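PDB 5VIT: MdcA from Pseudomonas aeruginosa, which forms the alpha subunit of malonate decarboxylase and probably acts as its acetyl-ACP:malonate ACP transferase, exchanging the acetyl group on the carrier protein for malonyl. Local coordinates for residues A29-V33 with D158-N162; L316-Y321 with L544-P548. All blocks are in the same frame, centred on the assembly; numbering follows the deposited sequence.

Interaction 1: A29-V33 with D158-N162; sequences ADGAV and DREGN
Bends at chi2 and chi3 fold the Arg-159 side chain back over Val-33 and toward Asp-30, whose CG lies anti to its own N and beside the carbonyl carbon. Two beta turns meet here at the surface: a type II' turn from Asp-30 to Val-33 and a type I turn from Asp-158 to Gly-161. The first leads into strand 33-34, at the edge of the parallel sheet within this chain, and Ala-32 is backbone-bonded to Val-213; the second joins strands 156-158 and 163-164. At the guanidinium edge and in its plane, Arg-159 NH2 makes a salt bridge of 3.1 Å to Asp-30 OD2, with the carboxylate turned 49° from the guanidinium plane. Over the centre of one face sits the Val-33 methyl CG2, 3.8 Å from Arg-159 CZ. Nearer the backbones, Ala-32 CB approaches Arg-159 O at 3.6 Å, and no hydrogen bond joins the two turns. The type I turn is braced from within by Asp-158: its OD1 accepts a bond from Asn-162 N and weak ones from the N atoms of Glu-160 and Gly-161. Its OD2 uses the syn lone pair for Asn-162 ND2, 2.8 Å away and nearly straight at 166°.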
loop_
_atom_site.group_PDB
_atom_site.type_symbol
_atom_site.label_atom_id
_atom_site.label_comp_id
_atom_site.label_asym_id
_atom_site.label_seq_id
_atom_site.Cartn_x
_atom_site.Cartn_y
_atom_site.Cartn_z
ATOM N N ALA A 29 -47.055 44.554 16.776
ATOM C CA ALA A 29 -46.218 43.819 17.720
ATOM C C ALA A 29 -46.387 44.296 19.158
ATOM O O ALA A 29 -46.769 45.443 19.399
ATOM C CB ALA A 29 -44.755 43.923 17.308
ATOM N N ASP A 30 -46.084 43.405 20.105
ATOM C CA ASP A 30 -46.163 43.702 21.535
ATOM C C ASP A 30 -44.767 43.727 22.165
ATOM O O ASP A 30 -44.330 42.768 22.820
ATOM C CB ASP A 30 -47.070 42.678 22.246
ATOM C CG ASP A 30 -47.058 42.823 23.770
ATOM O OD1 ASP A 30 -47.051 43.968 24.273
ATOM O OD2 ASP A 30 -47.056 41.780 24.465
ATOM N N GLY A 31 -44.073 44.847 21.980
ATOM C CA GLY A 31 -42.697 44.956 22.420
ATOM C C GLY A 31 -41.847 44.140 21.468
ATOM O O GLY A 31 -41.869 44.369 20.261
ATOM N N ALA A 32 -41.120 43.169 22.007
ATOM C CA ALA A 32 -40.248 42.324 21.199
ATOM C C ALA A 32 -40.989 41.110 20.639
ATOM O O ALA A 32 -40.454 40.368 19.817
ATOM C CB ALA A 32 -39.046 41.877 22.024
ATOM N N VAL A 33 -42.225 40.909 21.082
ATOM C CA VAL A 33 -42.953 39.700 20.722
ATOM C C VAL A 33 -43.898 39.924 19.545
ATOM O O VAL A 33 -44.731 40.828 19.564
ATOM C CB VAL A 33 -43.745 39.155 21.924
ATOM C CG1 VAL A 33 -44.556 37.949 21.520
ATOM C CG2 VAL A 33 -42.803 38.822 23.077
ATOM N N ASP A 158 -37.272 34.803 26.434
ATOM C CA ASP A 158 -38.086 35.568 27.375
ATOM C C ASP A 158 -38.713 36.761 26.627
ATOM O O ASP A 158 -38.422 36.987 25.440
ATOM C CB ASP A 158 -37.268 36.018 28.600
ATOM C CG ASP A 158 -36.128 36.971 28.248
ATOM O OD1 ASP A 158 -36.151 37.575 27.150
ATOM O OD2 ASP A 158 -35.208 37.121 29.089
ATOM N N ARG A 159 -39.560 37.522 27.312
ATOM C CA ARG A 159 -40.329 38.584 26.661
ATOM C C ARG A 159 -39.426 39.698 26.124
ATOM O O ARG A 159 -39.828 40.431 25.224
ATOM C CB ARG A 159 -41.370 39.178 27.629
ATOM C CG ARG A 159 -42.212 38.165 28.400
ATOM C CD ARG A 159 -43.262 37.504 27.519
ATOM N NE ARG A 159 -44.172 38.469 26.904
ATOM C CZ ARG A 159 -45.112 38.149 26.012
ATOM N NH1 ARG A 159 -45.272 36.885 25.628
ATOM N NH2 ARG A 159 -45.890 39.097 25.497
ATOM N N GLU A 160 -38.213 39.810 26.676
ATOM C CA GLU A 160 -37.266 40.875 26.324
ATOM C C GLU A 160 -36.321 40.537 25.168
ATOM O O GLU A 160 -35.632 41.413 24.645
ATOM C CB GLU A 160 -36.428 41.267 27.541
ATOM C CG GLU A 160 -36.999 42.435 28.340
ATOM C CD GLU A 160 -37.003 43.771 27.574
ATOM O OE1 GLU A 160 -36.577 43.820 26.392
ATOM O OE2 GLU A 160 -37.462 44.780 28.160
ATOM N N GLY A 161 -36.289 39.273 24.762
ATOM C CA GLY A 161 -35.511 38.899 23.595
ATOM C C GLY A 161 -34.297 38.009 23.822
ATOM O O GLY A 161 -33.651 37.612 22.851
ATOM N N ASN A 162 -33.971 37.695 25.074
ATOM C CA ASN A 162 -32.898 36.740 25.324
ATOM C C ASN A 162 -33.355 35.399 24.802
ATOM O O ASN A 162 -34.522 35.029 24.983
ATOM C CB ASN A 162 -32.534 36.636 26.802
ATOM C CG ASN A 162 -32.078 37.948 27.382
ATOM O OD1 ASN A 162 -30.976 38.413 27.095
ATOM N ND2 ASN A 162 -32.923 38.557 28.216
#

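Interaction 2: L316-Y321 with L544-P548; sequences LGMEGY and LYQPP
Gly-317 and Gln-546 bring their CA atoms within 4.3 Å, and the backbones join there through Gln-546 N to Gly-317 O, a 2.9 Å hydrogen bond that is almost perfectly straight (178°). Gly-317 O also receives the CA-H of Tyr-545, while Gly-317 CA lies 3.0 Å from Gln-546 O in a CA-H...O contact. So close an approach of main chains depends on Gly-317, which has no side chain to intervene and adopts a positive phi of 102°. The ring of Tyr-545, with CG anti to its backbone N (chi1 173°), runs beside this junction and presents its edge to the carbonyl oxygens of Leu-316 and Gly-317. Met-318, bent at chi2 and chi3, brings SD obliquely toward the same ring, 4.2 Å from its centroid, in a Met-aromatic contact. The pairing joins the loop leading into helix 319-323 to the C-terminal loop that follows helix 534-540; Ile-298 of helix 298-302 touches Met-318, Tyr-321 and Tyr-545. Glu-319 reaches back with the syn lone pair of OE1 to Gly-317 N. Leu-544 CB meets Tyr-321 CB at 3.7 Å and lies at the edge of the Tyr-321 ring, whose OH is hydrogen-bonded to Glu-302 OE2. Beyond Gly-317, Leu-316 CD2 and Pro-548 CB touch as their side chains pass in opposite directions, and Pro-548 CD comes 3.3 Å from Leu-316 O. A water in the plane of the Tyr-545 ring donates to Leu-316 O and lies 2.7 Å from Tyr-545 OH.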
loop_
_atom_site.group_PDB
_atom_site.type_symbol
_atom_site.label_atom_id
_atom_site.label_comp_id
_atom_site.label_asym_id
_atom_site.label_seq_id
_atom_site.Cartn_x
_atom_site.Cartn_y
_atom_site.Cartn_z
ATOM N N LEU A 316 -29.912 15.093 16.487
ATOM C CA LEU A 316 -31.166 14.885 17.199
ATOM C C LEU A 316 -31.190 13.564 17.941
ATOM O O LEU A 316 -30.981 12.502 17.350
ATOM C CB LEU A 316 -32.352 14.955 16.240
ATOM C CG LEU A 316 -33.740 14.883 16.876
ATOM C CD1 LEU A 316 -33.885 15.979 17.918
ATOM C CD2 LEU A 316 -34.831 15.003 15.807
ATOM N N GLY A 317 -31.433 13.660 19.249
ATOM C CA GLY A 317 -31.529 12.504 20.111
ATOM C C GLY A 317 -30.292 12.260 20.940
ATOM O O GLY A 317 -30.298 11.428 21.848
ATOM N N MET A 318 -29.225 12.986 20.636
ATOM C CA MET A 318 -27.994 12.827 21.392
ATOM C C MET A 318 -27.955 13.741 22.634
ATOM O O MET A 318 -27.089 13.565 23.511
ATOM C CB MET A 318 -26.783 13.096 20.489
ATOM C CG MET A 318 -26.521 12.009 19.448
ATOM S SD MET A 318 -25.953 10.500 20.242
ATOM C CE MET A 318 -24.286 10.937 20.748
ATOM N N GLU A 319 -28.889 14.697 22.704
ATOM C CA GLU A 319 -28.858 15.770 23.726
ATOM C C GLU A 319 -28.738 15.233 25.145
ATOM O O GLU A 319 -27.856 15.647 25.905
ATOM C CB GLU A 319 -30.110 16.654 23.632
ATOM C CG GLU A 319 -30.192 17.538 22.380
ATOM C CD GLU A 319 -30.473 16.756 21.097
ATOM O OE1 GLU A 319 -30.882 15.576 21.187
ATOM O OE2 GLU A 319 -30.283 17.329 19.999
ATOM N N GLY A 320 -29.625 14.299 25.492
ATOM C CA GLY A 320 -29.626 13.705 26.816
ATOM C C GLY A 320 -28.352 12.947 27.122
ATOM O O GLY A 320 -27.880 12.930 28.260
ATOM N N TYR A 321 -27.780 12.305 26.107
ATOM C CA TYR A 321 -26.544 11.546 26.319
ATOM C C TYR A 321 -25.368 12.491 26.554
ATOM O O TYR A 321 -24.563 12.279 27.463
ATOM C CB TYR A 321 -26.267 10.616 25.126
ATOM C CG TYR A 321 -24.869 10.020 25.081
ATOM C CD1 TYR A 321 -24.553 8.876 25.809
ATOM C CD2 TYR A 321 -23.879 10.585 24.288
ATOM C CE1 TYR A 321 -23.302 8.320 25.751
ATOM C CE2 TYR A 321 -22.617 10.040 24.230
ATOM C CZ TYR A 321 -22.334 8.902 24.959
ATOM O OH TYR A 321 -21.072 8.350 24.904
ATOM N N LEU A 544 -29.512 6.412 26.865
ATOM C CA LEU A 544 -29.589 7.876 26.793
ATOM C C LEU A 544 -29.864 8.403 25.392
ATOM O O LEU A 544 -30.584 9.382 25.233
ATOM C CB LEU A 544 -28.305 8.502 27.325
ATOM C CG LEU A 544 -28.155 8.377 28.835
ATOM C CD1 LEU A 544 -26.857 8.987 29.285
ATOM C CD2 LEU A 544 -29.334 9.032 29.518
ATOM N N TYR A 545 -29.301 7.753 24.373
ATOM C CA TYR A 545 -29.545 8.164 22.992
ATOM C C TYR A 545 -30.984 7.857 22.593
ATOM O O TYR A 545 -31.455 6.738 22.740
ATOM C CB TYR A 545 -28.554 7.477 22.034
ATOM C CG TYR A 545 -28.831 7.708 20.557
ATOM C CD1 TYR A 545 -29.252 8.949 20.082
ATOM C CD2 TYR A 545 -28.636 6.682 19.624
ATOM C CE1 TYR A 545 -29.500 9.154 18.722
ATOM C CE2 TYR A 545 -28.876 6.877 18.272
ATOM C CZ TYR A 545 -29.309 8.113 17.826
ATOM O OH TYR A 545 -29.535 8.291 16.484
ATOM N N GLN A 546 -31.671 8.872 22.085
ATOM C CA GLN A 546 -33.055 8.766 21.655
ATOM C C GLN A 546 -33.127 8.932 20.149
ATOM O O GLN A 546 -33.250 10.051 19.672
ATOM C CB GLN A 546 -33.911 9.860 22.307
ATOM C CG GLN A 546 -33.828 9.938 23.816
ATOM C CD GLN A 546 -34.687 8.904 24.489
ATOM O OE1 GLN A 546 -34.191 7.887 24.988
ATOM N NE2 GLN A 546 -35.996 9.151 24.507
ATOM N N PRO A 547 -33.058 7.833 19.386
ATOM C CA PRO A 547 -33.007 8.036 17.928
ATOM C C PRO A 547 -34.262 8.713 17.378
ATOM O O PRO A 547 -35.351 8.447 17.876
ATOM C CB PRO A 547 -32.858 6.614 17.363
ATOM C CG PRO A 547 -33.141 5.692 18.488
ATOM C CD PRO A 547 -32.942 6.418 19.778
ATOM N N PRO A 548 -34.102 9.606 16.384
ATOM C CA PRO A 548 -35.288 10.168 15.727
ATOM C C PRO A 548 -36.077 9.072 15.031
ATOM O O PRO A 548 -35.523 8.007 14.732
ATOM C CB PRO A 548 -34.709 11.173 14.714
ATOM C CG PRO A 548 -33.282 10.837 14.582
ATOM C CD PRO A 548 -32.848 10.173 15.860
HETATM O O HOH W 1 -29.719 10.787 15.488
#

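In the fold
From the N terminus, the chain leaves helix 13-23 and reaches the 29-33 turn just before strand 33-34, an outermost strand, within this chain, of the parallel eight-stranded sheet. Interaction 1 closes a loop of 124 intervening residues when the chain returns at 158-162, between strands 156-158 and 163-164. Only later does interaction 2 open, at the entrance to helix 319-323; it closes across 222 residues, after helix 534-540, and spans much of the mixed sheet. The two loops are therefore in series, neither nested nor crossed. Their centres lie 31 Å apart and their nearest atoms about 18 Å: interaction 1 joins the turn before strand 33-34 to the 158-162 turn, interaction 2 helix 319-323 to the C-terminal loop.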